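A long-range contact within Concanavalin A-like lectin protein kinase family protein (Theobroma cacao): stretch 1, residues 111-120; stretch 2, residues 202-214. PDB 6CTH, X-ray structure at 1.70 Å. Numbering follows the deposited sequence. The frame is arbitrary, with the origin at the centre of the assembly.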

ATOM      1  N   THR A 111       7.233   4.451  15.725  1.00 44.49           N
ATOM      2  CA  THR A 111       8.530   5.129  15.880  1.00 44.75           C
ATOM      3  C   THR A 111       9.134   5.438  14.506  1.00 43.73           C
ATOM      4  O   THR A 111       8.761   4.817  13.482  1.00 42.67           O
ATOM      5  CB  THR A 111       9.585   4.293  16.634  1.00 46.20           C
ATOM      6  OG1 THR A 111       9.929   3.123  15.868  1.00 46.18           O
ATOM      7  CG2 THR A 111       9.103   3.854  18.045  1.00 47.27           C
ATOM      8  N   TRP A 112      10.065   6.387  14.494  1.00 43.11           N
ATOM      9  CA  TRP A 112      10.797   6.720  13.294  1.00 42.31           C
ATOM     10  C   TRP A 112      11.481   5.470  12.723  1.00 41.61           C
ATOM     11  O   TRP A 112      11.415   5.241  11.509  1.00 41.14           O
ATOM     12  CB  TRP A 112      11.830   7.829  13.489  1.00 42.27           C
ATOM     13  CG  TRP A 112      12.538   8.004  12.225  1.00 42.12           C
ATOM     14  CD1 TRP A 112      13.765   7.522  11.908  1.00 41.85           C
ATOM     15  CD2 TRP A 112      12.008   8.596  11.042  1.00 41.40           C
ATOM     16  NE1 TRP A 112      14.045   7.802  10.600  1.00 41.74           N
ATOM     17  CE2 TRP A 112      12.966   8.441  10.040  1.00 41.58           C
ATOM     18  CE3 TRP A 112      10.801   9.210  10.724  1.00 41.50           C
ATOM     19  CZ2 TRP A 112      12.781   8.938   8.749  1.00 41.07           C
ATOM     20  CZ3 TRP A 112      10.611   9.706   9.425  1.00 40.89           C
ATOM     21  CH2 TRP A 112      11.600   9.539   8.457  1.00 41.03           C
ATOM     22  N   GLU A 113      12.159   4.699  13.574  1.00 41.93           N
ATOM     23  CA  GLU A 113      12.908   3.538  13.110  1.00 41.38           C
ATOM     24  C   GLU A 113      11.968   2.507  12.418  1.00 40.06           C
ATOM     25  O   GLU A 113      12.292   1.964  11.354  1.00 38.91           O
ATOM     26  CB  GLU A 113      13.708   2.898  14.266  1.00 42.85           C
ATOM     27  N   VAL A 114      10.803   2.284  12.996  1.00 39.59           N
ATOM     28  CA  VAL A 114       9.819   1.395  12.387  1.00 38.69           C
ATOM     29  C   VAL A 114       9.298   1.952  11.055  1.00 38.02           C
ATOM     30  O   VAL A 114       9.207   1.208  10.092  1.00 36.77           O
ATOM     31  CB  VAL A 114       8.690   1.047  13.371  1.00 39.23           C
ATOM     32  CG1 VAL A 114       7.512   0.401  12.651  1.00 39.27           C
ATOM     33  CG2 VAL A 114       9.215   0.143  14.485  1.00 40.02           C
ATOM     34  N   ARG A 115       9.036   3.251  10.974  1.00 37.45           N
ATOM     35  CA  ARG A 115       8.542   3.834   9.731  1.00 37.06           C
ATOM     36  C   ARG A 115       9.514   3.721   8.553  1.00 35.80           C
ATOM     37  O   ARG A 115       9.113   3.409   7.441  1.00 35.37           O
ATOM     38  CB  ARG A 115       8.204   5.309   9.943  1.00 38.49           C
ATOM     39  CG  ARG A 115       6.976   5.551  10.796  1.00 39.17           C
ATOM     40  CD  ARG A 115       6.747   7.036  11.016  1.00 40.75           C
ATOM     41  NE  ARG A 115       5.978   7.286  12.227  1.00 41.22           N
ATOM     42  CZ  ARG A 115       5.004   8.182  12.324  1.00 42.58           C
ATOM     43  NH1 ARG A 115       4.672   8.924  11.281  1.00 42.19           N
ATOM     44  NH2 ARG A 115       4.362   8.333  13.470  1.00 43.12           N
ATOM     45  N   TYR A 116      10.790   3.968   8.815  1.00 35.75           N
ATOM     46  CA  TYR A 116      11.837   3.923   7.783  1.00 35.70           C
ATOM     47  C   TYR A 116      11.973   2.458   7.330  1.00 35.51           C
ATOM     48  O   TYR A 116      12.144   2.212   6.148  1.00 34.85           O
ATOM     49  CB  TYR A 116      13.151   4.463   8.296  1.00 36.51           C
ATOM     50  CG  TYR A 116      14.108   4.978   7.224  1.00 37.19           C
ATOM     51  CD1 TYR A 116      13.780   6.070   6.440  1.00 36.93           C
ATOM     52  CD2 TYR A 116      15.345   4.403   7.031  1.00 38.14           C
ATOM     53  CE1 TYR A 116      14.635   6.544   5.473  1.00 37.69           C
ATOM     54  CE2 TYR A 116      16.230   4.865   6.048  1.00 38.53           C
ATOM     55  CZ  TYR A 116      15.857   5.930   5.275  1.00 38.12           C
ATOM     56  OH  TYR A 116      16.719   6.437   4.350  1.00 39.23           O
ATOM     57  N   ARG A 117      11.852   1.525   8.267  1.00 36.20           N
ATOM     58  CA  ARG A 117      11.903   0.102   7.947  1.00 37.33           C
ATOM     59  C   ARG A 117      10.722  -0.296   7.059  1.00 35.14           C
ATOM     60  O   ARG A 117      10.878  -1.043   6.104  1.00 33.92           O
ATOM     61  CB  ARG A 117      11.905  -0.727   9.228  1.00 41.12           C
ATOM     62  CG  ARG A 117      12.489  -2.117   9.063  1.00 44.76           C
ATOM     63  CD  ARG A 117      11.741  -3.129   9.911  1.00 49.19           C
ATOM     64  NE  ARG A 117      12.012  -2.961  11.332  1.00 54.26           N
ATOM     65  CZ  ARG A 117      11.100  -3.099  12.288  1.00 56.78           C
ATOM     66  NH1 ARG A 117      11.439  -2.930  13.555  1.00 59.93           N
ATOM     67  NH2 ARG A 117       9.852  -3.404  11.975  1.00 57.06           N
ATOM     68  N   ILE A 118       9.539   0.220   7.380  1.00 33.39           N
ATOM     69  CA  ILE A 118       8.348  -0.052   6.607  1.00 32.51           C
ATOM     70  C   ILE A 118       8.503   0.431   5.168  1.00 31.70           C
ATOM     71  O   ILE A 118       8.109  -0.266   4.236  1.00 31.17           O
ATOM     72  CB  ILE A 118       7.081   0.550   7.280  1.00 32.65           C
ATOM     73  CG1 ILE A 118       6.705  -0.274   8.541  1.00 33.43           C
ATOM     74  CG2 ILE A 118       5.905   0.603   6.306  1.00 32.84           C
ATOM     75  CD1 ILE A 118       5.717   0.378   9.481  1.00 33.81           C
ATOM     76  N   VAL A 119       9.060   1.612   4.965  1.00 31.53           N
ATOM     77  CA  VAL A 119       9.233   2.130   3.615  1.00 31.49           C
ATOM     78  C   VAL A 119      10.192   1.194   2.865  1.00 31.15           C
ATOM     79  O   VAL A 119       9.945   0.872   1.702  1.00 30.91           O
ATOM     80  CB  VAL A 119       9.775   3.566   3.618  1.00 32.12           C
ATOM     81  CG1 VAL A 119      10.189   4.014   2.220  1.00 32.59           C
ATOM     82  CG2 VAL A 119       8.732   4.493   4.187  1.00 32.20           C
ATOM     83  N   LYS A 120      11.269   0.782   3.516  1.00 32.00           N
ATOM     84  CA  LYS A 120      12.239  -0.171   2.860  1.00 31.92           C
ATOM     85  C   LYS A 120      11.556  -1.525   2.520  1.00 31.71           C
ATOM     86  O   LYS A 120      11.819  -2.104   1.455  1.00 31.34           O
ATOM     87  CB  LYS A 120      13.455  -0.374   3.749  1.00 32.96           C
ATOM     88  CG  LYS A 120      14.394   0.818   3.789  1.00 34.31           C
ATOM     89  CD  LYS A 120      15.514   0.550   4.763  1.00 35.80           C
ATOM     90  CE  LYS A 120      16.507   1.649   4.724  1.00 37.69           C
ATOM     91  NZ  LYS A 120      17.591   1.338   5.708  1.00 39.70           N
ATOM     92  N   SER A 202       2.753   6.142  -6.744  1.00 28.11           N
ATOM     93  CA  SER A 202       1.972   5.777  -5.561  1.00 27.63           C
ATOM     94  C   SER A 202       2.879   5.513  -4.376  1.00 27.76           C
ATOM     95  O   SER A 202       2.585   5.915  -3.279  1.00 27.09           O
ATOM     96  CB  SER A 202       1.144   4.518  -5.811  1.00 27.89           C
ATOM     97  OG  SER A 202       0.365   4.625  -6.999  1.00 28.47           O
ATOM     98  N   PHE A 203       4.001   4.811  -4.604  1.00 27.63           N
ATOM     99  CA  PHE A 203       4.981   4.592  -3.537  1.00 28.18           C
ATOM    100  C   PHE A 203       5.481   5.923  -2.917  1.00 28.73           C
ATOM    101  O   PHE A 203       5.640   6.031  -1.685  1.00 28.90           O
ATOM    102  CB  PHE A 203       6.196   3.769  -4.103  1.00 28.42           C
ATOM    103  CG  PHE A 203       7.364   3.654  -3.151  1.00 28.66           C
ATOM    104  CD1 PHE A 203       7.432   2.631  -2.240  1.00 28.43           C
ATOM    105  CD2 PHE A 203       8.375   4.600  -3.166  1.00 29.21           C
ATOM    106  CE1 PHE A 203       8.492   2.546  -1.332  1.00 28.68           C
ATOM    107  CE2 PHE A 203       9.424   4.530  -2.258  1.00 29.37           C
ATOM    108  CZ  PHE A 203       9.488   3.491  -1.347  1.00 29.03           C
ATOM    109  N   GLY A 204       5.752   6.895  -3.780  1.00 29.45           N
ATOM    110  CA  GLY A 204       6.196   8.270  -3.378  1.00 29.90           C
ATOM    111  C   GLY A 204       5.186   8.890  -2.427  1.00 30.42           C
ATOM    112  O   GLY A 204       5.567   9.364  -1.353  1.00 31.71           O
ATOM    113  N   VAL A 205       3.919   8.809  -2.795  1.00 30.22           N
ATOM    114  CA  VAL A 205       2.846   9.383  -1.981  1.00 30.35           C
ATOM    115  C   VAL A 205       2.819   8.680  -0.631  1.00 30.36           C
ATOM    116  O   VAL A 205       2.848   9.337   0.413  1.00 30.43           O
ATOM    117  CB  VAL A 205       1.483   9.273  -2.647  1.00 30.36           C
ATOM    118  CG1 VAL A 205       0.398   9.786  -1.711  1.00 30.71           C
ATOM    119  CG2 VAL A 205       1.472  10.028  -3.947  1.00 31.24           C
ATOM    120  N   VAL A 206       2.887   7.348  -0.654  1.00 29.30           N
ATOM    121  CA  VAL A 206       2.895   6.584   0.582  1.00 29.43           C
ATOM    122  C   VAL A 206       4.086   6.970   1.451  1.00 29.77           C
ATOM    123  O   VAL A 206       3.953   7.098   2.650  1.00 29.89           O
ATOM    124  CB  VAL A 206       2.843   5.057   0.291  1.00 29.27           C
ATOM    125  CG1 VAL A 206       3.200   4.255   1.540  1.00 29.42           C
ATOM    126  CG2 VAL A 206       1.438   4.698  -0.222  1.00 29.70           C
ATOM    127  N   ALA A 207       5.280   7.093   0.864  1.00 29.84           N
ATOM    128  CA  ALA A 207       6.478   7.465   1.615  1.00 30.84           C
ATOM    129  C   ALA A 207       6.249   8.786   2.370  1.00 31.74           C
ATOM    130  O   ALA A 207       6.588   8.916   3.530  1.00 32.26           O
ATOM    131  CB  ALA A 207       7.654   7.618   0.682  1.00 31.39           C
ATOM    132  N   LEU A 208       5.621   9.731   1.695  1.00 32.15           N
ATOM    133  CA  LEU A 208       5.355  11.053   2.304  1.00 32.98           C
ATOM    134  C   LEU A 208       4.290  11.006   3.379  1.00 33.40           C
ATOM    135  O   LEU A 208       4.374  11.751   4.363  1.00 35.35           O
ATOM    136  CB  LEU A 208       5.024  12.058   1.219  1.00 33.38           C
ATOM    137  CG  LEU A 208       6.178  12.323   0.249  1.00 33.97           C
ATOM    138  CD1 LEU A 208       5.820  13.302  -0.827  1.00 34.79           C
ATOM    139  CD2 LEU A 208       7.465  12.772   0.942  1.00 34.63           C
ATOM    140  N   GLU A 209       3.275  10.151   3.197  1.00 32.96           N
ATOM    141  CA  GLU A 209       2.259   9.912   4.231  1.00 33.20           C
ATOM    142  C   GLU A 209       2.908   9.348   5.471  1.00 34.09           C
ATOM    143  O   GLU A 209       2.551   9.699   6.580  1.00 33.86           O
ATOM    144  CB  GLU A 209       1.148   8.965   3.774  1.00 32.61           C
ATOM    145  CG  GLU A 209       0.305   9.499   2.638  1.00 33.17           C
ATOM    146  CD  GLU A 209      -0.768   8.591   2.156  1.00 34.55           C
ATOM    147  OE1 GLU A 209      -0.485   7.351   2.071  1.00 34.62           O
ATOM    148  OE2 GLU A 209      -1.916   9.077   1.865  1.00 34.35           O
ATOM    149  N   ILE A 210       3.832   8.381   5.293  1.00 33.54           N
ATOM    150  CA  ILE A 210       4.506   7.782   6.423  1.00 34.37           C
ATOM    151  C   ILE A 210       5.410   8.786   7.201  1.00 35.85           C
ATOM    152  O   ILE A 210       5.406   8.826   8.433  1.00 37.69           O
ATOM    153  CB  ILE A 210       5.292   6.548   5.925  1.00 33.43           C
ATOM    154  CG1 ILE A 210       4.332   5.452   5.506  1.00 32.92           C
ATOM    155  CG2 ILE A 210       6.262   6.004   6.955  1.00 34.57           C
ATOM    156  CD1 ILE A 210       5.015   4.265   4.820  1.00 33.06           C
ATOM    157  N   ALA A 211       6.159   9.600   6.485  1.00 36.51           N
ATOM    158  CA  ALA A 211       6.992  10.654   7.090  1.00 37.24           C
ATOM    159  C   ALA A 211       6.155  11.667   7.902  1.00 38.15           C
ATOM    160  O   ALA A 211       6.573  12.104   8.979  1.00 38.45           O
ATOM    161  CB  ALA A 211       7.733  11.402   6.001  1.00 37.19           C
ATOM    162  N   SER A 212       5.001  12.005   7.359  1.00 37.68           N
ATOM    163  CA  SER A 212       4.228  13.179   7.824  1.00 38.22           C
ATOM    164  C   SER A 212       3.051  12.824   8.735  1.00 38.71           C
ATOM    165  O   SER A 212       2.516  13.701   9.459  1.00 38.31           O
ATOM    166  CB  SER A 212       3.749  13.968   6.592  1.00 37.75           C
ATOM    167  OG  SER A 212       2.670  13.300   5.926  1.00 36.49           O
ATOM    168  N   GLY A 213       2.606  11.568   8.701  1.00 37.24           N
ATOM    169  CA  GLY A 213       1.379  11.163   9.352  1.00 38.41           C
ATOM    170  C   GLY A 213       0.131  11.825   8.814  1.00 38.00           C
ATOM    171  O   GLY A 213      -0.856  11.933   9.538  1.00 40.45           O
ATOM    172  N   ARG A 214       0.159  12.281   7.560  1.00 38.60           N
ATOM    173  CA  ARG A 214      -0.942  13.004   6.931  1.00 39.73           C
ATOM    174  C   ARG A 214      -1.374  12.252   5.687  1.00 39.39           C
ATOM    175  O   ARG A 214      -0.509  11.810   4.906  1.00 36.73           O
ATOM    176  CB  ARG A 214      -0.502  14.394   6.494  1.00 41.88           C
ATOM    177  CG  ARG A 214      -0.196  15.302   7.673  1.00 44.57           C
ATOM    178  CD  ARG A 214       0.359  16.631   7.208  1.00 46.94           C
ATOM    179  NE  ARG A 214       0.866  17.444   8.321  1.00 49.64           N
ATOM    180  CZ  ARG A 214       0.125  18.215   9.129  1.00 51.36           C
ATOM    181  NH1 ARG A 214      -1.199  18.284   8.999  1.00 51.07           N
ATOM    182  NH2 ARG A 214       0.734  18.914  10.102  1.00 52.27           N
TER

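Helix 112-120 lies against helix 202-212 almost antiparallel: their axes come within 10.0 Å at 174°, and the pairing buries 371 Å² summed over both sides. Thr 111 makes no contact across the interface, but it starts the helix, its OG1 accepting a capping bond from Val 114 N at 3.1 Å. Trp 112 follows with CB pointing sideways; its t rotamer brings the ring nearer, so that CZ3 lies 4.4 Å from Ala 211 CA, which sits at the ring edge.

One turn on, Arg 115 points toward the partner helix and supplies the polar link. Its NH1 donates to Ile 210 O at 2.9 Å, with an N-H...O angle of 157° and the acceptor near the guanidinium plane. The aliphatic part of the chain also packs, CB lying 3.6 Å from Ile 210 CG2, so one long residue serves both polar and apolar contact. Ile 118 touches from the side, CG2 to Ile 210 CD1 at 4.1 Å.

Val 119, one turn after Arg 115, again points toward the partner. Its two methyls divide between neighbours: CG1 is 3.7 Å from Phe 203 CZ, and CG2 is 3.8 Å from Ile 210 CD1. Branched Ile 210 thus meets three residues and has the largest covered area, 97 Å².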